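PDB 3PVZ: UDP-N-acetylglucosamine 4,6-dehydratase from Vibrio fischeri, which binds NAD and is probably a lyase that dehydrates UDP-N-acetylglucosamine. Local coordinates for residues S31-S36 with R58-L63; Q35-V40 with D110-Y115; E54-N59 with G85-D90. One frame throughout, in Å; residues are numbered along the deposited sequence.

All three contacts lie at one end of the parallel part of the Rossmann-type sheet, on the same side of the chain's centre. Contacts 1 and 2 start from the same part of the chain, share Gln35 and Ser36 where helix 19-34 gives way to strand 37-41, and have centres about 9 Å apart. Contact 3 takes over Arg58 and Asn59 from contact 1, about 7 Å away between centres, and in sequence it is nested inside the loop that contact 2 closes. Strands 90-94, 62-66, 37-41 and 115-118 are consecutive in the sheet, so the three contacts together tie the entrances of these four strands. Helix 46-56 links 37-41 to 62-66 as a beta-alpha-beta crossover; its end supplies contact 3, and its Ile55 packs on Phe38.

Contact 1 of 3, residues S31-S36 with R58-L63; sequences SVVSQS and RNPQKL. With NA (sodium ion), chain I.
Val33 meets the loop 58-60 through CG1, which sits 3.3 Å from Arg58 O and 3.6 Å from Pro60 CB. This methyl is anti to the backbone N (chi1 171°) and also packs against Arg58 CB. The Val33 carbonyl does double work: its O receives a CA-H...O contact from Pro60 CA at 3.2 Å and a weak hydrogen bond from Gln61 N. Gln61 N also makes a weak bond to Ser36 O at 3.1 Å, and Lys62 N another to the same oxygen. These bonds join the end of helix 19-34 to the beginning of strand 62-66, just where the chain runs from the helix into strand 37-41, the neighbouring strand of the Rossmann-type sheet. Farther out, the amide group of Gln61 lies against the Gln35 backbone, with NE2 3.4 Å from Gln35 CA. Water 1 donates to both Ser34 O and Asn59 O. Behind this shell, Ser36 OG donates to Val32 O at 2.6 Å, while Gln35 N reaches the same oxygen from the opposite face of its plane. Gln35 O binds a sodium ion at 2.5 Å, and Glu26 holds Arg58 NE in a salt bridge.

Contact 2 of 3, residues Q35-V40 with D110-Y115; sequences QSRFLV and DGQYDY. With NA (sodium ion), chain H; NA (sodium ion), chain I.
Arg37 meets Asp114 from CB to its guanidinium. Its CB lies 3.3 Å from Asp114 OD2 and CG stays close to the same oxygen. CD has Asp114 OD2 and Gln112 O at similar distances, and a bend at chi3 (-66°) sets NE to face the carboxylate. NE and NH1 then grip Asp114 side-on, NE to OD2 and NH1 to OD1, each at 2.9 Å and nearly straight. The oxygens lie close to the guanidinium plane, yet both nitrogens approach from above the carboxylate plane. OD2 also takes Arg37 N on its anti lone pair, so one residue supplies both of these donors. At the tip, NH2 makes a weak bond to Gln112 OE1, a sodium ligand. Beyond the arginine the segments become neighbouring parallel strands of the Rossmann-type sheet, 37-41 beside 115-118: Tyr115 N donates to Arg37 O, and Leu39 N to Tyr115 O, each at 3.0 Å. Arg37 O accepts Asp114 N as well. Leu39 CB stands over the centre of the Tyr113 ring, 3.5 Å from its centroid. The Phe38 and Tyr115 rings are nearly parallel, at 16°, but strongly offset, and Phe38 CE1 touches Tyr115 CD2 at 3.6 Å.

Contact 3 of 3, residues E54-N59 with G85-D90; sequences EIFKRN and GYINGD
Asn59 and Ile87 are the nearest backbone positions, their CA atoms 6.3 Å apart, with a type I turn from Phe56 to Asn59 on one side and an irregular loop on the other. Side chains of Phe56, Asn59 and Ile87 make most of the direct contact. Phe56 has CG anti to its backbone N (chi1 -169°), which places CG on the side of the loop. Ile87 CG2 lies over one face of the ring, 4.2 Å from the centroid and 27° off the normal, as a CH-pi contact, while Ile87 CD1 touches Phe56 CE2 at 3.7 Å. The far end of the ring, CZ, comes to 3.6 Å from Gly85 O, and Tyr86 CA stands at the ring edge. Arg81 NH1 hydrogen-bonds to Gly85 O; the backbone of Gly85 calls for glycine, because a CB would be jammed against the preceding carbonyl O.

The Asn59 and Ile87 side chains run antiparallel past one another, and Asn59 OD1 approaches Ile87 CG2 to 3.6 Å. Polar coupling between the segments runs through water. Two waters donate to Asn59 OD1, each at 2.7 Å; water 7 accepts from Asn88 N, and water 6 accepts more weakly from Gly89 N. One side-chain oxygen is thereby linked to two successive loop amides.

Within 54-59, Glu54 spreads its carboxylate between two cations: OE1 takes Arg58 NH1 at 2.9 Å and OE2 takes Lys57 NZ. Arg58 NH1 also donates to Glu54 O, so the guanidinium is bound back to Glu54. Outside the two segments, Phe91 meets Phe56 edge-to-face and Pro60 packs on Ile87. The contact joins the end of helix 46-56 to the loop between helix 70-83 and strand 90-94, two successive beta-alpha units of the Rossmann-type fold, at the sheet's 90-94 edge.

Contact 1 of 3, residues S31-S36 with R58-L63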
loop_
_atom_site.group_PDB
_atom_site.type_symbol
_atom_site.label_atom_id
_atom_site.label_comp_id
_atom_site.label_asym_id
_atom_site.label_seq_id
_atom_site.Cartn_x
_atom_site.Cartn_y
_atom_site.Cartn_z
ATOM N N SER A 31 -9.227 -11.272 29.703
ATOM C CA SER A 31 -8.621 -12.518 30.126
ATOM C C SER A 31 -7.952 -13.218 28.957
ATOM O O SER A 31 -6.789 -13.595 29.094
ATOM C CB SER A 31 -9.651 -13.412 30.807
ATOM O OG SER A 31 -9.138 -14.710 30.968
ATOM N N VAL A 32 -8.630 -13.370 27.814
ATOM C CA VAL A 32 -8.069 -14.073 26.668
ATOM C C VAL A 32 -6.867 -13.346 26.051
ATOM O O VAL A 32 -5.799 -13.934 25.922
ATOM C CB VAL A 32 -9.117 -14.383 25.586
ATOM C CG1 VAL A 32 -8.457 -14.869 24.275
ATOM C CG2 VAL A 32 -10.142 -15.488 26.105
ATOM N N VAL A 33 -7.004 -12.049 25.793
ATOM C CA VAL A 33 -5.968 -11.283 25.148
ATOM C C VAL A 33 -4.690 -11.256 26.000
ATOM O O VAL A 33 -3.558 -11.371 25.490
ATOM C CB VAL A 33 -6.433 -9.835 24.884
ATOM C CG1 VAL A 33 -5.278 -8.992 24.406
ATOM C CG2 VAL A 33 -7.562 -9.836 23.859
ATOM N N SER A 34 -4.870 -11.098 27.304
ATOM C CA SER A 34 -3.731 -11.046 28.214
ATOM C C SER A 34 -2.901 -12.375 28.264
ATOM O O SER A 34 -1.748 -12.374 28.698
ATOM C CB SER A 34 -4.210 -10.674 29.625
ATOM O OG SER A 34 -4.707 -11.861 30.288
ATOM N N GLN A 35 -3.494 -13.498 27.886
ATOM C CA GLN A 35 -2.746 -14.763 27.829
ATOM C C GLN A 35 -2.555 -15.310 26.426
ATOM O O GLN A 35 -2.288 -16.554 26.245
ATOM C CB GLN A 35 -3.399 -15.889 28.699
ATOM C CG GLN A 35 -4.821 -15.809 28.961
ATOM C CD GLN A 35 -5.349 -16.970 29.848
ATOM O OE1 GLN A 35 -4.819 -18.092 29.816
ATOM N NE2 GLN A 35 -6.368 -16.685 30.630
ATOM N N SER A 36 -2.717 -14.476 25.418
ATOM C CA SER A 36 -2.602 -14.998 24.058
ATOM C C SER A 36 -1.675 -14.171 23.208
ATOM O O SER A 36 -1.321 -12.978 23.515
ATOM C CB SER A 36 -3.985 -15.139 23.392
ATOM O OG SER A 36 -4.868 -15.780 24.276
ATOM N N ARG A 58 -6.073 -4.074 25.233
ATOM C CA ARG A 58 -6.408 -5.139 26.190
ATOM C C ARG A 58 -5.172 -5.947 26.636
ATOM O O ARG A 58 -5.290 -7.093 27.134
ATOM C CB ARG A 58 -7.436 -6.055 25.559
ATOM C CG ARG A 58 -8.815 -5.326 25.452
ATOM C CD ARG A 58 -9.845 -6.178 24.855
ATOM N NE ARG A 58 -11.139 -5.510 24.858
ATOM C CZ ARG A 58 -11.611 -4.718 23.871
ATOM N NH1 ARG A 58 -10.907 -4.463 22.758
ATOM N NH2 ARG A 58 -12.805 -4.154 23.998
ATOM N N ASN A 59 -4.000 -5.346 26.396
ATOM C CA ASN A 59 -2.722 -5.740 26.981
ATOM C C ASN A 59 -2.292 -7.180 26.671
ATOM O O ASN A 59 -2.192 -7.980 27.568
ATOM C CB ASN A 59 -2.780 -5.512 28.483
ATOM C CG ASN A 59 -1.480 -5.803 29.164
ATOM O OD1 ASN A 59 -0.406 -5.494 28.634
ATOM N ND2 ASN A 59 -1.552 -6.498 30.306
ATOM N N PRO A 60 -2.058 -7.491 25.399
ATOM C CA PRO A 60 -1.792 -8.827 24.906
ATOM C C PRO A 60 -0.378 -9.340 25.248
ATOM O O PRO A 60 0.562 -8.534 25.352
ATOM C CB PRO A 60 -1.831 -8.654 23.415
ATOM C CG PRO A 60 -1.342 -7.262 23.179
ATOM C CD PRO A 60 -1.918 -6.471 24.335
ATOM N N GLN A 61 -0.211 -10.671 25.293
ATOM C CA GLN A 61 1.080 -11.255 25.666
ATOM C C GLN A 61 2.055 -10.988 24.539
ATOM O O GLN A 61 3.232 -10.684 24.735
ATOM C CB GLN A 61 0.918 -12.740 25.896
ATOM C CG GLN A 61 1.342 -13.380 27.174
ATOM C CD GLN A 61 1.062 -14.901 27.060
ATOM O OE1 GLN A 61 1.255 -15.399 26.030
ATOM N NE2 GLN A 61 0.572 -15.570 28.081
ATOM N N LYS A 62 1.539 -11.076 23.328
ATOM C CA LYS A 62 2.319 -11.034 22.093
ATOM C C LYS A 62 1.393 -10.489 21.004
ATOM O O LYS A 62 0.261 -10.961 20.861
ATOM C CB LYS A 62 2.850 -12.423 21.717
ATOM C CG LYS A 62 3.822 -12.386 20.543
ATOM C CD LYS A 62 4.360 -13.732 20.206
ATOM C CE LYS A 62 5.402 -13.678 19.065
ATOM N NZ LYS A 62 5.713 -15.091 18.660
ATOM N N LEU A 63 1.887 -9.457 20.297
ATOM C CA LEU A 63 1.232 -8.873 19.178
ATOM C C LEU A 63 2.205 -8.425 18.103
ATOM O O LEU A 63 2.969 -7.464 18.261
ATOM C CB LEU A 63 0.303 -7.761 19.652
ATOM C CG LEU A 63 -0.294 -6.825 18.583
ATOM C CD1 LEU A 63 -1.137 -7.691 17.676
ATOM C CD2 LEU A 63 -1.094 -5.625 19.140
HETATM NA NA NA I . -1.629 -18.941 26.571
HETATM O O HOH W 1 -0.634 -10.071 29.085
HETATM O O HOH W 2 -3.354 -19.469 27.869
HETATM O O HOH W 3 -0.435 -18.720 24.637
#

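Contact 2 of 3, residues Q35-V40 with D110-Y115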
loop_
_atom_site.group_PDB
_atom_site.type_symbol
_atom_site.label_atom_id
_atom_site.label_comp_id
_atom_site.label_asym_id
_atom_site.label_seq_id
_atom_site.Cartn_x
_atom_site.Cartn_y
_atom_site.Cartn_z
ATOM N N GLN A 35 -3.494 -13.498 27.886
ATOM C CA GLN A 35 -2.746 -14.763 27.829
ATOM C C GLN A 35 -2.555 -15.310 26.426
ATOM O O GLN A 35 -2.288 -16.554 26.245
ATOM C CB GLN A 35 -3.399 -15.889 28.699
ATOM C CG GLN A 35 -4.821 -15.809 28.961
ATOM C CD GLN A 35 -5.349 -16.970 29.848
ATOM O OE1 GLN A 35 -4.819 -18.092 29.816
ATOM N NE2 GLN A 35 -6.368 -16.685 30.630
ATOM N N SER A 36 -2.717 -14.476 25.418
ATOM C CA SER A 36 -2.602 -14.998 24.058
ATOM C C SER A 36 -1.675 -14.171 23.208
ATOM O O SER A 36 -1.321 -12.978 23.515
ATOM C CB SER A 36 -3.985 -15.139 23.392
ATOM O OG SER A 36 -4.868 -15.780 24.276
ATOM N N ARG A 37 -1.178 -14.863 22.197
ATOM C CA ARG A 37 -0.301 -14.344 21.185
ATOM C C ARG A 37 -1.031 -14.087 19.878
ATOM O O ARG A 37 -1.729 -14.970 19.368
ATOM C CB ARG A 37 0.763 -15.389 20.957
ATOM C CG ARG A 37 1.589 -15.725 22.241
ATOM C CD ARG A 37 2.421 -16.953 22.064
ATOM N NE ARG A 37 1.572 -18.133 21.901
ATOM C CZ ARG A 37 2.014 -19.356 21.659
ATOM N NH1 ARG A 37 1.148 -20.353 21.596
ATOM N NH2 ARG A 37 3.302 -19.599 21.501
ATOM N N PHE A 38 -0.807 -12.925 19.281
ATOM C CA PHE A 38 -1.507 -12.509 18.083
ATOM C C PHE A 38 -0.566 -12.104 16.971
ATOM O O PHE A 38 0.390 -11.330 17.176
ATOM C CB PHE A 38 -2.473 -11.335 18.324
ATOM C CG PHE A 38 -3.497 -11.569 19.383
ATOM C CD1 PHE A 38 -4.800 -11.859 19.037
ATOM C CD2 PHE A 38 -3.160 -11.532 20.710
ATOM C CE1 PHE A 38 -5.755 -12.077 19.998
ATOM C CE2 PHE A 38 -4.100 -11.792 21.684
ATOM C CZ PHE A 38 -5.398 -12.049 21.336
ATOM N N LEU A 39 -0.941 -12.514 15.758
ATOM C CA LEU A 39 -0.330 -12.082 14.534
ATOM C C LEU A 39 -1.418 -11.376 13.690
ATOM O O LEU A 39 -2.412 -11.969 13.418
ATOM C CB LEU A 39 0.198 -13.319 13.790
ATOM C CG LEU A 39 0.787 -13.078 12.394
ATOM C CD1 LEU A 39 1.906 -11.904 12.400
ATOM C CD2 LEU A 39 1.272 -14.357 11.763
ATOM N N VAL A 40 -1.199 -10.122 13.256
ATOM C CA VAL A 40 -2.133 -9.420 12.411
ATOM C C VAL A 40 -1.461 -9.094 11.117
ATOM O O VAL A 40 -0.551 -8.243 11.048
ATOM C CB VAL A 40 -2.636 -8.097 13.090
ATOM C CG1 VAL A 40 -3.715 -7.418 12.244
ATOM C CG2 VAL A 40 -3.169 -8.434 14.484
ATOM N N ASP A 110 9.997 -18.083 13.831
ATOM C CA ASP A 110 9.070 -17.895 14.941
ATOM C C ASP A 110 7.791 -18.558 14.660
ATOM O O ASP A 110 7.701 -19.828 14.870
ATOM C CB ASP A 110 8.873 -16.379 15.223
ATOM C CG ASP A 110 7.961 -16.129 16.399
ATOM O OD1 ASP A 110 7.498 -17.174 16.952
ATOM O OD2 ASP A 110 7.669 -14.907 16.713
ATOM N N GLY A 111 6.806 -17.813 14.135
ATOM C CA GLY A 111 5.480 -18.375 13.821
ATOM C C GLY A 111 4.580 -18.861 14.958
ATOM O O GLY A 111 3.531 -19.400 14.752
ATOM N N GLN A 112 4.985 -18.645 16.178
ATOM C CA GLN A 112 4.276 -19.138 17.353
ATOM C C GLN A 112 3.241 -18.133 17.798
ATOM O O GLN A 112 3.610 -17.130 18.468
ATOM C CB GLN A 112 5.336 -19.305 18.456
ATOM C CG GLN A 112 6.211 -20.506 18.250
ATOM C CD GLN A 112 5.452 -21.780 18.538
ATOM O OE1 GLN A 112 5.008 -22.028 19.671
ATOM N NE2 GLN A 112 5.269 -22.561 17.539
ATOM N N TYR A 113 1.983 -18.375 17.400
ATOM C CA TYR A 113 0.849 -17.476 17.666
ATOM C C TYR A 113 -0.355 -18.312 18.057
ATOM O O TYR A 113 -0.431 -19.455 17.697
ATOM C CB TYR A 113 0.480 -16.616 16.470
ATOM C CG TYR A 113 1.626 -15.781 16.005
ATOM C CD1 TYR A 113 1.946 -14.590 16.621
ATOM C CD2 TYR A 113 2.372 -16.146 14.919
ATOM C CE1 TYR A 113 3.021 -13.838 16.188
ATOM C CE2 TYR A 113 3.442 -15.380 14.479
ATOM C CZ TYR A 113 3.757 -14.232 15.108
ATOM O OH TYR A 113 4.850 -13.487 14.641
ATOM N N ASP A 114 -1.274 -17.745 18.833
ATOM C CA ASP A 114 -2.513 -18.446 19.170
ATOM C C ASP A 114 -3.587 -18.050 18.156
ATOM O O ASP A 114 -4.350 -18.915 17.681
ATOM C CB ASP A 114 -2.937 -18.125 20.586
ATOM C CG ASP A 114 -1.900 -18.544 21.597
ATOM O OD1 ASP A 114 -1.672 -19.776 21.664
ATOM O OD2 ASP A 114 -1.306 -17.652 22.306
ATOM N N TYR A 115 -3.561 -16.771 17.758
ATOM C CA TYR A 115 -4.574 -16.214 16.903
ATOM C C TYR A 115 -3.889 -15.464 15.773
ATOM O O TYR A 115 -3.015 -14.603 15.998
ATOM C CB TYR A 115 -5.477 -15.249 17.660
ATOM C CG TYR A 115 -6.324 -15.827 18.799
ATOM C CD1 TYR A 115 -7.537 -16.413 18.538
ATOM C CD2 TYR A 115 -5.928 -15.686 20.142
ATOM C CE1 TYR A 115 -8.319 -16.938 19.559
ATOM C CE2 TYR A 115 -6.670 -16.178 21.135
ATOM C CZ TYR A 115 -7.878 -16.817 20.849
ATOM O OH TYR A 115 -8.641 -17.350 21.841
HETATM NA NA NA H . 4.023 -23.733 20.765
HETATM NA NA NA I . -1.629 -18.941 26.571
HETATM O O HOH W 2 -3.354 -19.469 27.869
HETATM O O HOH W 4 1.867 -22.995 20.140
HETATM O O HOH W 5 3.814 -24.691 18.744
HETATM O O HOH W 3 -0.435 -18.720 24.637
#

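Contact 3 of 3, residues E54-N59 with G85-D90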
loop_
_atom_site.group_PDB
_atom_site.type_symbol
_atom_site.label_atom_id
_atom_site.label_comp_id
_atom_site.label_asym_id
_atom_site.label_seq_id
_atom_site.Cartn_x
_atom_site.Cartn_y
_atom_site.Cartn_z
ATOM N N GLU A 54 -7.695 -2.638 18.979
ATOM C CA GLU A 54 -8.535 -3.389 19.888
ATOM C C GLU A 54 -7.784 -4.426 20.690
ATOM O O GLU A 54 -8.108 -4.661 21.834
ATOM C CB GLU A 54 -9.736 -4.046 19.187
ATOM C CG GLU A 54 -10.727 -3.073 18.670
ATOM C CD GLU A 54 -11.337 -2.229 19.765
ATOM O OE1 GLU A 54 -11.961 -2.824 20.659
ATOM O OE2 GLU A 54 -11.255 -0.990 19.703
ATOM N N ILE A 55 -6.779 -5.033 20.114
ATOM C CA ILE A 55 -5.987 -6.031 20.812
ATOM C C ILE A 55 -5.034 -5.313 21.783
ATOM O O ILE A 55 -4.977 -5.613 22.981
ATOM C CB ILE A 55 -5.191 -6.948 19.798
ATOM C CG1 ILE A 55 -6.158 -7.680 18.884
ATOM C CG2 ILE A 55 -4.215 -7.884 20.556
ATOM C CD1 ILE A 55 -5.476 -8.634 17.783
ATOM N N PHE A 56 -4.303 -4.339 21.260
ATOM C CA PHE A 56 -3.291 -3.664 22.041
ATOM C C PHE A 56 -3.819 -3.086 23.377
ATOM O O PHE A 56 -3.152 -3.180 24.399
ATOM C CB PHE A 56 -2.666 -2.544 21.208
ATOM C CG PHE A 56 -1.433 -1.968 21.827
ATOM C CD1 PHE A 56 -1.532 -0.998 22.781
ATOM C CD2 PHE A 56 -0.180 -2.433 21.485
ATOM C CE1 PHE A 56 -0.404 -0.483 23.381
ATOM C CE2 PHE A 56 0.977 -1.891 22.077
ATOM C CZ PHE A 56 0.834 -0.904 23.032
ATOM N N LYS A 57 -4.991 -2.472 23.357
ATOM C CA LYS A 57 -5.536 -1.791 24.534
ATOM C C LYS A 57 -5.959 -2.795 25.608
ATOM O O LYS A 57 -6.211 -2.406 26.752
ATOM C CB LYS A 57 -6.732 -0.902 24.121
ATOM C CG LYS A 57 -7.972 -1.620 23.629
ATOM C CD LYS A 57 -9.227 -0.706 23.518
ATOM C CE LYS A 57 -9.341 -0.019 22.170
ATOM N NZ LYS A 57 -10.724 0.641 21.931
ATOM N N ARG A 58 -6.073 -4.074 25.233
ATOM C CA ARG A 58 -6.408 -5.139 26.190
ATOM C C ARG A 58 -5.172 -5.947 26.636
ATOM O O ARG A 58 -5.290 -7.093 27.134
ATOM C CB ARG A 58 -7.436 -6.055 25.559
ATOM C CG ARG A 58 -8.815 -5.326 25.452
ATOM C CD ARG A 58 -9.845 -6.178 24.855
ATOM N NE ARG A 58 -11.139 -5.510 24.858
ATOM C CZ ARG A 58 -11.611 -4.718 23.871
ATOM N NH1 ARG A 58 -10.907 -4.463 22.758
ATOM N NH2 ARG A 58 -12.805 -4.154 23.998
ATOM N N ASN A 59 -4.000 -5.346 26.396
ATOM C CA ASN A 59 -2.722 -5.740 26.981
ATOM C C ASN A 59 -2.292 -7.180 26.671
ATOM O O ASN A 59 -2.192 -7.980 27.568
ATOM C CB ASN A 59 -2.780 -5.512 28.483
ATOM C CG ASN A 59 -1.480 -5.803 29.164
ATOM O OD1 ASN A 59 -0.406 -5.494 28.634
ATOM N ND2 ASN A 59 -1.552 -6.498 30.306
ATOM N N GLY A 85 -0.066 4.121 24.895
ATOM C CA GLY A 85 1.248 4.056 25.524
ATOM C C GLY A 85 1.921 2.709 25.214
ATOM O O GLY A 85 2.022 2.325 24.059
ATOM N N TYR A 86 2.401 2.037 26.254
ATOM C CA TYR A 86 3.268 0.873 26.129
ATOM C C TYR A 86 2.732 -0.263 26.967
ATOM O O TYR A 86 1.972 -0.037 27.896
ATOM C CB TYR A 86 4.706 1.192 26.569
ATOM C CG TYR A 86 5.308 2.371 25.823
ATOM C CD1 TYR A 86 6.097 2.170 24.708
ATOM C CD2 TYR A 86 5.046 3.683 26.213
ATOM C CE1 TYR A 86 6.639 3.241 24.000
ATOM C CE2 TYR A 86 5.591 4.768 25.518
ATOM C CZ TYR A 86 6.389 4.532 24.417
ATOM O OH TYR A 86 6.929 5.570 23.697
ATOM N N ILE A 87 3.102 -1.478 26.566
ATOM C CA ILE A 87 2.765 -2.691 27.267
ATOM C C ILE A 87 4.029 -3.493 27.554
ATOM O O ILE A 87 5.071 -3.223 26.978
ATOM C CB ILE A 87 1.793 -3.592 26.435
ATOM C CG1 ILE A 87 2.443 -4.002 25.090
ATOM C CG2 ILE A 87 0.446 -2.902 26.274
ATOM C CD1 ILE A 87 1.548 -4.804 24.202
ATOM N N ASN A 88 3.922 -4.512 28.419
ATOM C CA ASN A 88 5.110 -5.294 28.827
ATOM C C ASN A 88 5.407 -6.381 27.813
ATOM O O ASN A 88 6.531 -6.835 27.727
ATOM C CB ASN A 88 4.856 -6.022 30.124
ATOM C CG ASN A 88 4.649 -5.087 31.281
ATOM O OD1 ASN A 88 5.189 -3.942 31.306
ATOM N ND2 ASN A 88 3.879 -5.582 32.285
ATOM N N GLY A 89 4.364 -6.762 27.081
ATOM C CA GLY A 89 4.373 -7.913 26.162
ATOM C C GLY A 89 5.088 -7.603 24.872
ATOM O O GLY A 89 5.693 -6.545 24.715
ATOM N N ASP A 90 5.072 -8.586 23.975
ATOM C CA ASP A 90 5.968 -8.599 22.858
ATOM C C ASP A 90 5.212 -7.968 21.698
ATOM O O ASP A 90 4.544 -8.686 20.920
ATOM C CB ASP A 90 6.355 -10.067 22.610
ATOM C CG ASP A 90 7.211 -10.288 21.398
ATOM O OD1 ASP A 90 7.675 -9.318 20.765
ATOM O OD2 ASP A 90 7.421 -11.483 21.068
HETATM O O HOH W 6 1.436 -7.117 27.424
HETATM O O HOH W 7 1.444 -4.196 30.085
#